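Side-chain contacts in periplasmic beta-glucosidase (Pseudomonas aeruginosa, PDB 6R5T), which probably hydrolyses terminal, non-reducing beta-D-glucosyl residues of beta-glucosides, releasing beta-D-glucose in the periplasm: residues 39-43 / 44-48; 209-213 / 214-218. The protein carries 1 engineered substitution. One frame throughout, in Å; residues are numbered along the deposited sequence.

Contact 1: residues 39-43 / 44-48; sequences ADIRA and GKVGA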
loop_
_atom_site.group_PDB
_atom_site.type_symbol
_atom_site.label_atom_id
_atom_site.label_comp_id
_atom_site.label_asym_id
_atom_site.label_seq_id
_atom_site.Cartn_x
_atom_site.Cartn_y
_atom_site.Cartn_z
ATOM N N ALA A 39 -37.272 29.729 2.584
ATOM C CA ALA A 39 -38.477 29.466 3.415
ATOM C C ALA A 39 -38.045 28.684 4.652
ATOM O O ALA A 39 -38.524 28.963 5.745
ATOM C CB ALA A 39 -39.519 28.706 2.641
ATOM N N ASP A 40 -37.102 27.759 4.490
ATOM C CA ASP A 40 -36.631 26.962 5.642
ATOM C C ASP A 40 -35.874 27.856 6.605
ATOM O O ASP A 40 -36.008 27.652 7.827
ATOM C CB ASP A 40 -35.792 25.760 5.205
ATOM C CG ASP A 40 -36.610 24.565 4.756
ATOM O OD1 ASP A 40 -37.858 24.640 4.775
ATOM O OD2 ASP A 40 -35.986 23.555 4.373
ATOM N N ILE A 41 -35.084 28.806 6.128
ATOM C CA ILE A 41 -34.380 29.748 7.035
ATOM C C ILE A 41 -35.430 30.542 7.830
ATOM O O ILE A 41 -35.273 30.677 9.051
ATOM C CB ILE A 41 -33.436 30.676 6.277
ATOM C CG1 ILE A 41 -32.315 29.893 5.574
ATOM C CG2 ILE A 41 -32.933 31.765 7.202
ATOM C CD1 ILE A 41 -31.607 30.730 4.521
ATOM N N ARG A 42 -36.485 31.008 7.166
ATOM C CA ARG A 42 -37.513 31.841 7.843
ATOM C C ARG A 42 -38.173 31.001 8.931
ATOM O O ARG A 42 -38.614 31.586 9.913
ATOM C CB ARG A 42 -38.545 32.358 6.837
ATOM C CG ARG A 42 -38.020 33.407 5.858
ATOM C CD ARG A 42 -39.157 34.084 5.057
ATOM N NE ARG A 42 -39.823 33.191 4.120
ATOM C CZ ARG A 42 -39.448 33.005 2.848
ATOM N NH1 ARG A 42 -38.384 33.613 2.356
ATOM N NH2 ARG A 42 -40.112 32.165 2.078
ATOM N N ALA A 43 -38.255 29.677 8.756
ATOM C CA ALA A 43 -38.914 28.724 9.670
ATOM C C ALA A 43 -37.982 28.280 10.808
ATOM O O ALA A 43 -38.410 27.489 11.625
ATOM C CB ALA A 43 -39.387 27.555 8.857
ATOM N N GLY A 44 -36.726 28.720 10.841
ATOM C CA GLY A 44 -35.762 28.282 11.875
ATOM C C GLY A 44 -35.203 26.883 11.606
ATOM O O GLY A 44 -34.662 26.257 12.537
ATOM N N LYS A 45 -35.291 26.384 10.368
ATOM C CA LYS A 45 -34.960 24.981 10.054
ATOM C C LYS A 45 -33.570 24.868 9.432
ATOM O O LYS A 45 -33.248 23.768 9.014
ATOM C CB LYS A 45 -35.990 24.389 9.097
ATOM C CG LYS A 45 -37.375 24.301 9.720
ATOM C CD LYS A 45 -38.248 23.226 9.175
ATOM C CE LYS A 45 -39.116 23.677 8.031
ATOM N NZ LYS A 45 -40.280 22.766 7.849
ATOM N N VAL A 46 -32.785 25.925 9.429
ATOM C CA VAL A 46 -31.398 25.892 8.858
ATOM C C VAL A 46 -30.424 26.452 9.871
ATOM O O VAL A 46 -30.646 27.538 10.388
ATOM C CB VAL A 46 -31.327 26.676 7.543
ATOM C CG1 VAL A 46 -29.906 26.665 6.970
ATOM C CG2 VAL A 46 -32.332 26.160 6.541
ATOM N N GLY A 47 -29.278 25.797 10.064
ATOM C CA GLY A 47 -28.265 26.273 11.002
ATOM C C GLY A 47 -27.142 27.010 10.293
ATOM O O GLY A 47 -26.587 27.962 10.836
ATOM N N ALA A 48 -26.786 26.567 9.076
ATOM C CA ALA A 48 -25.666 27.166 8.356
ATOM C C ALA A 48 -25.724 26.805 6.894
ATOM O O ALA A 48 -26.420 25.869 6.498
ATOM C CB ALA A 48 -24.377 26.679 8.979
HETATM O O HOH W 1 -32.995 29.019 10.174
#

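Contact 2: residues 209-213 / 214-218; sequences KAAVD and AGAGA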
loop_
_atom_site.group_PDB
_atom_site.type_symbol
_atom_site.label_atom_id
_atom_site.label_comp_id
_atom_site.label_asym_id
_atom_site.label_seq_id
_atom_site.Cartn_x
_atom_site.Cartn_y
_atom_site.Cartn_z
ATOM N N LYS A 209 -4.472 17.254 16.122
ATOM C CA LYS A 209 -4.294 17.747 17.494
ATOM C C LYS A 209 -3.663 19.139 17.484
ATOM O O LYS A 209 -4.027 19.981 18.335
ATOM C CB LYS A 209 -3.481 16.753 18.320
ATOM C CG LYS A 209 -3.387 17.141 19.780
ATOM C CD LYS A 209 -2.720 16.095 20.595
ATOM C CE LYS A 209 -2.914 16.371 22.066
ATOM N NZ LYS A 209 -2.252 17.628 22.474
ATOM N N ALA A 210 -2.697 19.408 16.603
ATOM C CA ALA A 210 -2.067 20.739 16.521
ATOM C C ALA A 210 -3.126 21.788 16.188
ATOM O O ALA A 210 -3.062 22.935 16.729
ATOM C CB ALA A 210 -1.028 20.732 15.425
ATOM N N ALA A 211 -4.071 21.460 15.303
ATOM C CA ALA A 211 -5.132 22.407 14.939
ATOM C C ALA A 211 -6.020 22.658 16.182
ATOM O O ALA A 211 -6.359 23.806 16.451
ATOM C CB ALA A 211 -5.935 21.891 13.781
ATOM N N VAL A 212 -6.414 21.595 16.867
ATOM C CA VAL A 212 -7.261 21.693 18.095
ATOM C C VAL A 212 -6.522 22.560 19.125
ATOM O O VAL A 212 -7.121 23.537 19.701
ATOM C CB VAL A 212 -7.590 20.309 18.651
ATOM C CG1 VAL A 212 -8.214 20.408 20.034
ATOM C CG2 VAL A 212 -8.503 19.550 17.730
ATOM N N ASP A 213 -5.221 22.315 19.310
ATOM C CA ASP A 213 -4.447 23.057 20.340
ATOM C C ASP A 213 -4.222 24.511 19.911
ATOM O O ASP A 213 -4.080 25.363 20.818
ATOM C CB ASP A 213 -3.133 22.363 20.643
ATOM C CG ASP A 213 -3.317 21.043 21.342
ATOM O OD1 ASP A 213 -4.388 20.795 21.867
ATOM O OD2 ASP A 213 -2.353 20.272 21.360
ATOM N N ALA A 214 -4.274 24.820 18.600
ATOM C CA ALA A 214 -4.156 26.214 18.115
ATOM C C ALA A 214 -5.498 26.935 18.273
ATOM O O ALA A 214 -5.551 28.117 17.926
ATOM C CB ALA A 214 -3.679 26.271 16.679
ATOM N N GLY A 215 -6.545 26.218 18.699
ATOM C CA GLY A 215 -7.875 26.792 18.971
ATOM C C GLY A 215 -8.825 26.673 17.796
ATOM O O GLY A 215 -9.808 27.416 17.744
ATOM N N ALA A 216 -8.631 25.727 16.860
ATOM C CA ALA A 216 -9.584 25.599 15.745
ATOM C C ALA A 216 -11.009 25.507 16.310
ATOM O O ALA A 216 -11.240 24.705 17.239
ATOM C CB ALA A 216 -9.270 24.372 14.926
ATOM N N GLY A 217 -11.947 26.243 15.711
ATOM C CA GLY A 217 -13.352 26.235 16.174
ATOM C C GLY A 217 -14.121 25.027 15.692
ATOM O O GLY A 217 -15.158 24.682 16.323
ATOM N N ALA A 218 -13.657 24.355 14.642
ATOM C CA ALA A 218 -14.443 23.247 14.078
ATOM C C ALA A 218 -13.531 22.147 13.537
ATOM O O ALA A 218 -12.362 22.386 13.263
ATOM C CB ALA A 218 -15.379 23.737 13.024
HETATM O O HOH W 2 -9.916 23.769 19.449
#

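Contact 1: residues 39-43 / 44-48
Val46 meets the last turn of helix 34-42 with one methyl group: CG2 lies 3.7 Å from CB of Asp40 and 3.9 Å from CG1 of Ile41, lying against both of these successive helical residues. Its torsion explains the choice of branch. CG1 is anti to the backbone N (chi1 179°), which leaves CG2 beside that nitrogen and directed at the helix. Ile41 answers with CG1, and its side chain continues to Met61 and Val65 of helix 55-65 and to Leu74, which Val46 also touches.

On the more exposed flank Lys45 folds back over the helix end. A bend at chi3 (-92°) carries CE to 3.6 Å from OD1 of Asp40, while CG rests 3.9 Å from the methyl of Ala43. The ammonium itself stays beyond salt-bridge distance, NZ being 4.3 Å from Asp40 OD1, so any attraction is longer-range; the other carboxylate oxygen, OD2, is bridged to Arg24. Asp40 is thus salt-bridged to Arg24 of strand 24-26, with Lys45 only a nearby opposite charge.

Two backbone bonds close the turn. Lys45 N donates to Asp40 O at 2.9 Å, nearly straight, and Gly44 N reaches Ile41 O at 3.0 Å from above the carbonyl plane. The latter oxygen also accepts from a water that donates in turn to Val46 O, tying the departing chain to the helix. Together with the positive phi of Gly44 (78°), the two bonds define a Schellman motif, and Val46 packs on Ile41 one residue beyond it. Here the motif ends the helix that leads into strand 48-50 of the family 3 TIM-barrel-type domain.

Contact 2: residues 209-213 / 214-218
At the end of helix 206-213 the decisive torsions belong to the backbone: the positive phi of Gly215 (95°) turns the chain so that the methyl group of Ala216 faces the last turn, and psi of Ala216 (135°) then directs the chain away toward the strand. Ala216 CB stands 3.3 Å from Ala211 O and 4.3 Å from Ala211 CB, a modest apolar touch between two short side chains. Ala214 CB lies almost as close to the helix, 3.4 Å from Ala210 O.

The bonds follow the Schellman pattern. Ala216 N donates to Ala211 O at 3.0 Å, nearly straight, and Gly215 N approaches Val212 O from above the carbonyl plane at 2.9 Å. Val212 O also accepts from a water that donates to Ala216 O, so solvent links the last turn to the outgoing chain.

Along the helix Lys209 runs extended until its last torsion (chi4 -65°), which turns NZ onto the syn lone pair of Asp213 OD2 in a 2.9 Å salt bridge; Lys209 also makes a cation-pi contact with Trp246.

Ala211 and Ala214 both pack on Val157 of helix 146-161, and Ala211 reaches Val175 of strand 172-178. Gln161, at the end of helix 146-161, bonds to Gly215 O and Gly217 N, while Ala218 begins strand 218-221 through backbone bonds to Ala173 and Val175 of the adjoining parallel strand.

Overall arrangement
Contacts 1 and 2 illustrate one solution used twice in a barrel-type domain: each closes a helix with a Schellman turn and sends the chain into a strand of the same eight-stranded parallel sheet, 48-50 for contact 1 and 218-221 for contact 2. They do not touch; their centres are 29 Å apart and their nearest atoms about 10 Å. Neither contact belongs to the sugar site, and the side chain of Ala216 is about 14 Å from a bound glucose. The strands they lead into, and the residues just after them, supply residues of the glycan pocket: Phe50 and Asn51 after contact 1, Met220 and Leu223 after contact 2.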